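Local coordinates for antigen MTB48, Mycobacterial protein (Mycobacterium smegmatis, PDB 4WJ1) that is exported by the ESX-1 type VII secretion system and is probably involved in DNA conjugation, at least in the recipient strain, at residues 139-147 and 231-240; 216-227 and 265-276. All coordinates share one frame; numbering follows the deposited sequence.

How the contacts relate
Contacts 1 and 2 both belong to the PPE part of this elongated, all-helical chain, and their centres lie about 19 Å apart. Their segments alternate along the sequence: helix 187-230, which supplies 216-227, leads straight through H231 into helix 234-242, which in turn precedes helix 248-272, the source of most of 265-276. The two contacts touch directly. H231 CA packs on A265 CB at 3.9 Å, and I146 CD1 meets L227 CD2 at 4.0 Å, so the two contacts share one packed patch of side chains. Contact 1 fastens a short helix near the turn between two long helices; contact 2 is the antiparallel packing of those long helices further along.

Contact 1 (139-147 and 231-240); sequences WEAAARIIH and HPTLENVREF
A143 faces L234 and E140 faces V237 where helix 139-147 passes helix 234-240, with axes 8.9 Å apart at their closest and N-to-C directions inclined at 138°. V237 is the central knob, seated in a hole formed by W139, E140, A143 and R144. Its CG2 branch touches W139 CZ3 at 3.8 Å, while CG1 lies near the E140 carboxylate. With CG wedged between its backbone N and carbonyl carbon (chi1 72°), W139 lays its indole along the partner segment. There CE3 meets P232 CB at 3.6 Å, and the six-membered ring directs its edge at the face of F240 in a T-shaped pair, planes at 82° and centroids 5.9 Å apart. E140 CG covers one indole face; W255 of helix 248-272 makes a further edge-to-face pair with the same tryptophan.

The other half of the interface is built on two histidines. I146 CD1 sits over the centre of the H231 ring, a CH-pi contact 3.6 Å from the centroid, and P232 CD covers the opposite face. H231 ND1 donates to P232 O at 2.7 Å, close to the ring plane, and NE2 bonds to S262, which fixes the rotation of the ring. H147 slides past L234, whose backbone N lies over one face of the imidazole. Water 1 joins H147 NE2 to H231 O, each 2.8 Å from it. T233 and N236 form a capping box at the start of helix 234-240.

No direct hydrogen bond crosses between the segments: aromatic and aliphatic packing holds helix 139-147 against helix 234-242, the connection between long helices 187-230 and 248-272 of the PPE part, and W139 packs on the latter too.

Contact 2 (216-227 and 265-276); sequences EATTFVDAHDKL and ALEAYANGSQIQ
Y269 is a knob in the hole formed by F220, A223, H224 and L227 on the facing helix, and the other side chains are arranged around its ring. L227 CD2 lies over one face, 3.7 Å from the ring centroid, in a CH-pi contact, while its other methyl, CD1, reaches A265 CB at 4.0 Å. On the A223 side, Y269 CD1 approaches A223 O. H224 and Y269 lie side by side and point the same way. With CG anti to its backbone N (chi1 -180°), Y269 carries its phenol oxygen to the edges of two rings: Y269 OH is 3.1 Å from F220 CE1 and 3.3 Å from H224 CD2. Its hydrogen bond goes to T42 and that of H224 NE2 to D37, so the buried polar ends are satisfied by the N-terminal PE part.

Beyond the helix end at G272, S273 OG donates to Y269 O, its CB packing on A223 CB at 3.8 Å. The chain then runs extended, and E216, bent at chi2, crosses Q276 at about a right angle; Q276 N donates to E216 OE1 at 2.6 Å, nearly straight at 172°.

Two PPE-part helices running almost exactly antiparallel, joined by the Y269 knob and covered by helix 40-96 of the PE part, are consistent with the PE-PPE-type helical bundle of this family.

Contact 1 (139-147 and 231-240)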
loop_
_atom_site.group_PDB
_atom_site.type_symbol
_atom_site.label_atom_id
_atom_site.label_comp_id
_atom_site.label_asym_id
_atom_site.label_seq_id
_atom_site.Cartn_x
_atom_site.Cartn_y
_atom_site.Cartn_z
ATOM N N TRP A 139 -9.561 29.339 23.927
ATOM C CA TRP A 139 -10.685 28.527 23.459
ATOM C C TRP A 139 -11.429 29.138 22.272
ATOM O O TRP A 139 -11.900 28.408 21.397
ATOM C CB TRP A 139 -11.671 28.247 24.596
ATOM C CG TRP A 139 -12.505 29.400 25.068
ATOM C CD1 TRP A 139 -12.217 30.251 26.092
ATOM C CD2 TRP A 139 -13.797 29.782 24.578
ATOM N NE1 TRP A 139 -13.238 31.160 26.255
ATOM C CE2 TRP A 139 -14.218 30.892 25.340
ATOM C CE3 TRP A 139 -14.625 29.310 23.558
ATOM C CZ2 TRP A 139 -15.433 31.533 25.109
ATOM C CZ3 TRP A 139 -15.843 29.951 23.335
ATOM C CH2 TRP A 139 -16.229 31.048 24.103
ATOM N N GLU A 140 -11.538 30.460 22.226
ATOM C CA GLU A 140 -12.209 31.076 21.089
ATOM C C GLU A 140 -11.311 30.924 19.866
ATOM O O GLU A 140 -11.780 30.587 18.777
ATOM C CB GLU A 140 -12.536 32.543 21.342
ATOM C CG GLU A 140 -12.994 32.845 22.762
ATOM C CD GLU A 140 -13.379 34.313 22.967
ATOM O OE1 GLU A 140 -13.356 35.085 21.977
ATOM O OE2 GLU A 140 -13.702 34.694 24.121
ATOM N N ALA A 141 -10.013 31.143 20.060
ATOM C CA ALA A 141 -9.044 30.974 18.987
ATOM C C ALA A 141 -9.096 29.561 18.431
ATOM O O ALA A 141 -9.006 29.367 17.222
ATOM C CB ALA A 141 -7.648 31.292 19.475
ATOM N N ALA A 142 -9.238 28.578 19.315
ATOM C CA ALA A 142 -9.240 27.187 18.883
ATOM C C ALA A 142 -10.563 26.825 18.210
ATOM O O ALA A 142 -10.584 26.107 17.209
ATOM C CB ALA A 142 -8.958 26.270 20.057
ATOM N N ALA A 143 -11.663 27.326 18.762
ATOM C CA ALA A 143 -12.981 27.100 18.179
ATOM C C ALA A 143 -13.006 27.619 16.745
ATOM O O ALA A 143 -13.535 26.968 15.843
ATOM C CB ALA A 143 -14.062 27.769 19.023
ATOM N N ARG A 144 -12.399 28.785 16.547
ATOM C CA ARG A 144 -12.317 29.427 15.242
ATOM C C ARG A 144 -11.582 28.541 14.254
ATOM O O ARG A 144 -12.038 28.318 13.133
ATOM C CB ARG A 144 -11.611 30.780 15.373
ATOM C CG ARG A 144 -11.693 31.699 14.159
ATOM C CD ARG A 144 -12.502 32.953 14.499
ATOM N NE ARG A 144 -12.194 33.422 15.850
ATOM C CZ ARG A 144 -12.980 34.217 16.569
ATOM N NH1 ARG A 144 -14.139 34.639 16.073
ATOM N NH2 ARG A 144 -12.610 34.585 17.790
ATOM N N ILE A 145 -10.427 28.039 14.680
ATOM C CA ILE A 145 -9.599 27.191 13.839
ATOM C C ILE A 145 -10.348 25.913 13.492
ATOM O O ILE A 145 -10.380 25.494 12.335
ATOM C CB ILE A 145 -8.272 26.853 14.536
ATOM C CG1 ILE A 145 -7.374 28.078 14.579
ATOM C CG2 ILE A 145 -7.553 25.695 13.843
ATOM C CD1 ILE A 145 -6.214 27.895 15.493
ATOM N N ILE A 146 -10.959 25.301 14.504
ATOM C CA ILE A 146 -11.717 24.072 14.304
ATOM C C ILE A 146 -12.872 24.293 13.321
ATOM O O ILE A 146 -13.080 23.502 12.397
ATOM C CB ILE A 146 -12.264 23.534 15.649
ATOM C CG1 ILE A 146 -11.113 23.004 16.500
ATOM C CG2 ILE A 146 -13.263 22.415 15.429
ATOM C CD1 ILE A 146 -11.479 22.796 17.941
ATOM N N HIS A 147 -13.615 25.381 13.492
ATOM C CA HIS A 147 -14.849 25.498 12.737
ATOM C C HIS A 147 -14.701 26.232 11.411
ATOM O O HIS A 147 -15.612 26.206 10.590
ATOM C CB HIS A 147 -15.923 26.127 13.610
ATOM C CG HIS A 147 -16.436 25.187 14.656
ATOM N ND1 HIS A 147 -17.532 24.385 14.460
ATOM C CD2 HIS A 147 -15.952 24.883 15.891
ATOM C CE1 HIS A 147 -17.722 23.627 15.536
ATOM N NE2 HIS A 147 -16.777 23.915 16.411
ATOM N N HIS A 231 -15.542 20.144 21.980
ATOM C CA HIS A 231 -14.857 21.425 22.076
ATOM C C HIS A 231 -15.875 22.541 21.956
ATOM O O HIS A 231 -16.885 22.384 21.281
ATOM C CB HIS A 231 -13.788 21.564 20.998
ATOM C CG HIS A 231 -12.901 22.752 21.183
ATOM N ND1 HIS A 231 -13.270 24.023 20.806
ATOM C CD2 HIS A 231 -11.670 22.863 21.746
ATOM C CE1 HIS A 231 -12.295 24.868 21.103
ATOM N NE2 HIS A 231 -11.314 24.187 21.672
ATOM N N PRO A 232 -15.635 23.666 22.634
ATOM C CA PRO A 232 -16.532 24.799 22.427
ATOM C C PRO A 232 -16.665 25.143 20.947
ATOM O O PRO A 232 -15.693 25.065 20.194
ATOM C CB PRO A 232 -15.849 25.916 23.207
ATOM C CG PRO A 232 -15.185 25.189 24.338
ATOM C CD PRO A 232 -14.689 23.912 23.736
ATOM N N THR A 233 -17.876 25.492 20.533
ATOM C CA THR A 233 -18.142 25.754 19.130
ATOM C C THR A 233 -17.926 27.210 18.804
ATOM O O THR A 233 -17.765 28.038 19.696
ATOM C CB THR A 233 -19.568 25.379 18.750
ATOM O OG1 THR A 233 -20.481 26.127 19.566
ATOM C CG2 THR A 233 -19.786 23.882 18.947
ATOM N N LEU A 234 -17.917 27.517 17.514
ATOM C CA LEU A 234 -17.728 28.880 17.088
ATOM C C LEU A 234 -18.970 29.651 17.508
ATOM O O LEU A 234 -18.883 30.805 17.905
ATOM C CB LEU A 234 -17.474 28.956 15.578
ATOM C CG LEU A 234 -17.020 30.326 15.070
ATOM C CD1 LEU A 234 -15.916 30.911 15.945
ATOM C CD2 LEU A 234 -16.550 30.231 13.632
ATOM N N GLU A 235 -20.119 28.982 17.462
ATOM C CA GLU A 235 -21.364 29.553 17.963
ATOM C C GLU A 235 -21.254 29.862 19.455
ATOM O O GLU A 235 -21.856 30.823 19.930
ATOM C CB GLU A 235 -22.549 28.610 17.699
ATOM C CG GLU A 235 -23.892 29.193 18.152
ATOM C CD GLU A 235 -25.116 28.327 17.828
ATOM O OE1 GLU A 235 -24.957 27.211 17.277
ATOM O OE2 GLU A 235 -26.251 28.789 18.126
ATOM N N ASN A 236 -20.484 29.061 20.196
ATOM C CA ASN A 236 -20.262 29.356 21.608
ATOM C C ASN A 236 -19.559 30.699 21.764
ATOM O O ASN A 236 -19.830 31.436 22.711
ATOM C CB ASN A 236 -19.447 28.264 22.300
ATOM C CG ASN A 236 -20.252 27.009 22.573
ATOM O OD1 ASN A 236 -19.693 25.932 22.774
ATOM N ND2 ASN A 236 -21.567 27.141 22.581
ATOM N N VAL A 237 -18.669 31.025 20.828
ATOM C CA VAL A 237 -18.014 32.329 20.846
ATOM C C VAL A 237 -19.042 33.457 20.707
ATOM O O VAL A 237 -19.032 34.436 21.467
ATOM C CB VAL A 237 -16.978 32.460 19.725
ATOM C CG1 VAL A 237 -16.267 33.804 19.819
ATOM C CG2 VAL A 237 -15.986 31.315 19.788
ATOM N N ARG A 238 -19.937 33.313 19.734
ATOM C CA ARG A 238 -20.983 34.299 19.537
ATOM C C ARG A 238 -21.856 34.374 20.777
ATOM O O ARG A 238 -22.132 35.453 21.291
ATOM C CB ARG A 238 -21.835 33.967 18.310
ATOM C CG ARG A 238 -23.141 34.753 18.263
ATOM C CD ARG A 238 -23.841 34.656 16.918
ATOM N NE ARG A 238 -24.921 35.637 16.838
ATOM C CZ ARG A 238 -26.191 35.389 17.149
ATOM N NH1 ARG A 238 -26.554 34.171 17.542
ATOM N NH2 ARG A 238 -27.102 36.357 17.059
ATOM N N GLU A 239 -22.279 33.211 21.259
ATOM C CA GLU A 239 -23.179 33.136 22.394
ATOM C C GLU A 239 -22.559 33.762 23.635
ATOM O O GLU A 239 -23.265 34.340 24.460
ATOM C CB GLU A 239 -23.568 31.685 22.663
ATOM C CG GLU A 239 -24.434 31.063 21.597
ATOM C CD GLU A 239 -24.658 29.582 21.818
ATOM O OE1 GLU A 239 -23.857 28.957 22.552
ATOM O OE2 GLU A 239 -25.639 29.045 21.254
ATOM N N PHE A 240 -21.239 33.668 23.761
ATOM C CA PHE A 240 -20.567 34.245 24.915
ATOM C C PHE A 240 -20.713 35.754 24.914
ATOM O O PHE A 240 -20.876 36.366 25.964
ATOM C CB PHE A 240 -19.092 33.857 24.943
ATOM C CG PHE A 240 -18.380 34.305 26.182
ATOM C CD1 PHE A 240 -18.541 33.618 27.370
ATOM C CD2 PHE A 240 -17.559 35.420 26.163
ATOM C CE1 PHE A 240 -17.890 34.032 28.520
ATOM C CE2 PHE A 240 -16.905 35.839 27.306
ATOM C CZ PHE A 240 -17.070 35.143 28.487
HETATM O O HOH W 1 -16.412 22.132 18.553
#

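Contact 2 (216-227 and 265-276)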
loop_
_atom_site.group_PDB
_atom_site.type_symbol
_atom_site.label_atom_id
_atom_site.label_comp_id
_atom_site.label_asym_id
_atom_site.label_seq_id
_atom_site.Cartn_x
_atom_site.Cartn_y
_atom_site.Cartn_z
ATOM N N GLU A 216 -5.979 3.365 11.132
ATOM C CA GLU A 216 -5.296 4.542 11.645
ATOM C C GLU A 216 -6.092 5.804 11.301
ATOM O O GLU A 216 -6.284 6.672 12.148
ATOM C CB GLU A 216 -3.872 4.623 11.095
ATOM C CG GLU A 216 -2.953 3.455 11.518
ATOM C CD GLU A 216 -2.999 3.184 13.023
ATOM O OE1 GLU A 216 -2.199 3.789 13.761
ATOM O OE2 GLU A 216 -3.835 2.368 13.472
ATOM N N ALA A 217 -6.575 5.889 10.065
ATOM C CA ALA A 217 -7.377 7.031 9.638
ATOM C C ALA A 217 -8.693 7.085 10.421
ATOM O O ALA A 217 -9.137 8.158 10.829
ATOM C CB ALA A 217 -7.648 6.973 8.128
ATOM N N THR A 218 -9.305 5.922 10.626
ATOM C CA THR A 218 -10.514 5.826 11.431
ATOM C C THR A 218 -10.265 6.360 12.833
ATOM O O THR A 218 -11.063 7.109 13.390
ATOM C CB THR A 218 -11.005 4.379 11.523
ATOM O OG1 THR A 218 -11.518 3.966 10.249
ATOM C CG2 THR A 218 -12.096 4.247 12.582
ATOM N N THR A 219 -9.140 5.969 13.401
ATOM C CA THR A 219 -8.766 6.430 14.725
ATOM C C THR A 219 -8.697 7.954 14.757
ATOM O O THR A 219 -9.177 8.587 15.692
ATOM C CB THR A 219 -7.436 5.800 15.136
ATOM O OG1 THR A 219 -7.678 4.420 15.421
ATOM C CG2 THR A 219 -6.863 6.469 16.373
ATOM N N PHE A 220 -8.137 8.530 13.700
ATOM C CA PHE A 220 -8.020 9.970 13.569
ATOM C C PHE A 220 -9.393 10.656 13.414
ATOM O O PHE A 220 -9.725 11.547 14.185
ATOM C CB PHE A 220 -7.110 10.283 12.384
ATOM C CG PHE A 220 -6.997 11.742 12.055
ATOM C CD1 PHE A 220 -6.866 12.690 13.048
ATOM C CD2 PHE A 220 -6.973 12.155 10.739
ATOM C CE1 PHE A 220 -6.735 14.019 12.741
ATOM C CE2 PHE A 220 -6.841 13.490 10.428
ATOM C CZ PHE A 220 -6.726 14.423 11.435
ATOM N N VAL A 221 -10.200 10.235 12.441
ATOM C CA VAL A 221 -11.464 10.910 12.228
ATOM C C VAL A 221 -12.411 10.716 13.412
ATOM O O VAL A 221 -13.157 11.634 13.761
ATOM C CB VAL A 221 -12.142 10.465 10.927
ATOM C CG1 VAL A 221 -11.314 10.907 9.750
ATOM C CG2 VAL A 221 -12.363 8.982 10.901
ATOM N N ASP A 222 -12.362 9.558 14.058
ATOM C CA ASP A 222 -13.159 9.378 15.266
ATOM C C ASP A 222 -12.753 10.397 16.318
ATOM O O ASP A 222 -13.608 11.013 16.959
ATOM C CB ASP A 222 -13.019 7.967 15.831
ATOM C CG ASP A 222 -13.753 6.923 14.990
ATOM O OD1 ASP A 222 -14.462 7.318 14.040
ATOM O OD2 ASP A 222 -13.630 5.708 15.289
ATOM N N ALA A 223 -11.450 10.578 16.488
ATOM C CA ALA A 223 -10.949 11.525 17.478
ATOM C C ALA A 223 -11.342 12.946 17.108
ATOM O O ALA A 223 -11.608 13.777 17.972
ATOM C CB ALA A 223 -9.462 11.420 17.609
ATOM N N HIS A 224 -11.384 13.220 15.813
ATOM C CA HIS A 224 -11.705 14.549 15.365
ATOM C C HIS A 224 -13.198 14.839 15.566
ATOM O O HIS A 224 -13.564 15.934 15.983
ATOM C CB HIS A 224 -11.310 14.731 13.901
ATOM C CG HIS A 224 -11.417 16.141 13.434
ATOM N ND1 HIS A 224 -12.586 16.667 12.916
ATOM C CD2 HIS A 224 -10.525 17.158 13.439
ATOM C CE1 HIS A 224 -12.395 17.929 12.602
ATOM N NE2 HIS A 224 -11.150 18.260 12.911
ATOM N N ASP A 225 -14.036 13.850 15.248
ATOM C CA ASP A 225 -15.464 13.884 15.546
ATOM C C ASP A 225 -15.697 14.244 17.009
ATOM O O ASP A 225 -16.479 15.144 17.331
ATOM C CB ASP A 225 -16.118 12.529 15.242
ATOM C CG ASP A 225 -16.366 12.305 13.749
ATOM O OD1 ASP A 225 -16.072 13.200 12.929
ATOM O OD2 ASP A 225 -16.869 11.221 13.394
ATOM N N LYS A 226 -15.007 13.537 17.891
ATOM C CA LYS A 226 -15.134 13.767 19.327
ATOM C C LYS A 226 -14.641 15.169 19.702
ATOM O O LYS A 226 -15.175 15.799 20.616
ATOM C CB LYS A 226 -14.363 12.692 20.089
ATOM C CG LYS A 226 -14.622 12.613 21.584
ATOM C CD LYS A 226 -14.246 11.221 22.102
ATOM C CE LYS A 226 -13.439 11.280 23.398
ATOM N NZ LYS A 226 -12.468 10.126 23.510
ATOM N N LEU A 227 -13.631 15.659 18.988
ATOM C CA LEU A 227 -13.093 16.983 19.262
ATOM C C LEU A 227 -14.153 18.027 18.920
ATOM O O LEU A 227 -14.445 18.926 19.701
ATOM C CB LEU A 227 -11.819 17.230 18.461
ATOM C CG LEU A 227 -11.381 18.692 18.460
ATOM C CD1 LEU A 227 -10.829 19.090 19.817
ATOM C CD2 LEU A 227 -10.392 18.970 17.349
ATOM N N ALA A 265 -10.679 19.082 25.704
ATOM C CA ALA A 265 -10.976 18.498 24.398
ATOM C C ALA A 265 -9.737 18.365 23.535
ATOM O O ALA A 265 -9.594 17.397 22.802
ATOM C CB ALA A 265 -12.008 19.319 23.668
ATOM N N LEU A 266 -8.849 19.347 23.601
ATOM C CA LEU A 266 -7.664 19.327 22.765
ATOM C C LEU A 266 -6.694 18.260 23.276
ATOM O O LEU A 266 -6.046 17.564 22.494
ATOM C CB LEU A 266 -7.011 20.706 22.733
ATOM C CG LEU A 266 -7.733 21.758 21.891
ATOM C CD1 LEU A 266 -7.312 23.153 22.298
ATOM C CD2 LEU A 266 -7.457 21.526 20.409
ATOM N N GLU A 267 -6.620 18.128 24.595
ATOM C CA GLU A 267 -5.815 17.096 25.221
ATOM C C GLU A 267 -6.316 15.719 24.811
ATOM O O GLU A 267 -5.540 14.857 24.424
ATOM C CB GLU A 267 -5.842 17.249 26.744
ATOM C CG GLU A 267 -5.016 16.218 27.510
ATOM C CD GLU A 267 -4.840 16.580 28.990
ATOM O OE1 GLU A 267 -5.578 17.464 29.495
ATOM O OE2 GLU A 267 -3.954 15.981 29.649
ATOM N N ALA A 268 -7.625 15.520 24.877
ATOM C CA ALA A 268 -8.215 14.245 24.501
ATOM C C ALA A 268 -7.977 13.970 23.023
ATOM O O ALA A 268 -7.813 12.824 22.605
ATOM C CB ALA A 268 -9.704 14.234 24.815
ATOM N N TYR A 269 -7.960 15.032 22.233
ATOM C CA TYR A 269 -7.741 14.919 20.798
ATOM C C TYR A 269 -6.293 14.513 20.498
ATOM O O TYR A 269 -6.024 13.669 19.647
ATOM C CB TYR A 269 -8.091 16.245 20.134
ATOM C CG TYR A 269 -7.918 16.285 18.638
ATOM C CD1 TYR A 269 -8.456 15.292 17.818
ATOM C CD2 TYR A 269 -7.239 17.337 18.040
ATOM C CE1 TYR A 269 -8.304 15.347 16.449
ATOM C CE2 TYR A 269 -7.083 17.398 16.681
ATOM C CZ TYR A 269 -7.615 16.403 15.887
ATOM O OH TYR A 269 -7.448 16.497 14.526
ATOM N N ALA A 270 -5.362 15.129 21.210
ATOM C CA ALA A 270 -3.953 14.822 21.048
ATOM C C ALA A 270 -3.710 13.350 21.366
ATOM O O ALA A 270 -3.131 12.632 20.556
ATOM C CB ALA A 270 -3.112 15.715 21.936
ATOM N N ASN A 271 -4.180 12.902 22.529
ATOM C CA ASN A 271 -4.057 11.497 22.914
ATOM C C ASN A 271 -4.770 10.546 21.968
ATOM O O ASN A 271 -4.170 9.606 21.452
ATOM C CB ASN A 271 -4.589 11.281 24.324
ATOM C CG ASN A 271 -3.781 12.020 25.362
ATOM O OD1 ASN A 271 -2.643 12.419 25.106
ATOM N ND2 ASN A 271 -4.361 12.210 26.545
ATOM N N GLY A 272 -6.049 10.805 21.733
ATOM C CA GLY A 272 -6.901 9.872 21.020
ATOM C C GLY A 272 -6.574 9.703 19.558
ATOM O O GLY A 272 -6.947 8.701 18.950
ATOM N N SER A 273 -5.874 10.675 18.984
ATOM C CA SER A 273 -5.581 10.614 17.558
ATOM C C SER A 273 -4.182 10.089 17.284
ATOM O O SER A 273 -3.728 10.140 16.148
ATOM C CB SER A 273 -5.744 11.992 16.911
ATOM O OG SER A 273 -4.725 12.878 17.347
ATOM N N GLN A 274 -3.492 9.609 18.316
ATOM C CA GLN A 274 -2.171 9.010 18.123
ATOM C C GLN A 274 -2.274 7.793 17.224
ATOM O O GLN A 274 -3.094 6.909 17.458
ATOM C CB GLN A 274 -1.544 8.600 19.453
ATOM C CG GLN A 274 -0.870 9.723 20.207
ATOM C CD GLN A 274 -0.351 9.261 21.551
ATOM O OE1 GLN A 274 -0.943 9.564 22.589
ATOM N NE2 GLN A 274 0.759 8.517 21.543
ATOM N N ILE A 275 -1.438 7.751 16.195
ATOM C CA ILE A 275 -1.446 6.648 15.245
ATOM C C ILE A 275 -0.052 6.067 15.088
ATOM O O ILE A 275 0.940 6.708 15.444
ATOM C CB ILE A 275 -1.942 7.100 13.882
ATOM C CG1 ILE A 275 -1.023 8.202 13.358
ATOM C CG2 ILE A 275 -3.363 7.592 13.979
ATOM C CD1 ILE A 275 -1.362 8.642 11.976
ATOM N N GLN A 276 0.032 4.857 14.552
ATOM C CA GLN A 276 1.336 4.239 14.369
ATOM C C GLN A 276 1.725 4.192 12.895
ATOM O O GLN A 276 0.866 4.109 12.008
ATOM C CB GLN A 276 1.373 2.838 14.977
ATOM C CG GLN A 276 0.031 2.131 15.081
ATOM C CD GLN A 276 0.127 0.824 15.868
ATOM O OE1 GLN A 276 0.421 0.829 17.068
ATOM N NE2 GLN A 276 -0.112 -0.302 15.188
HETATM O O HOH W 2 -10.182 11.178 21.227
#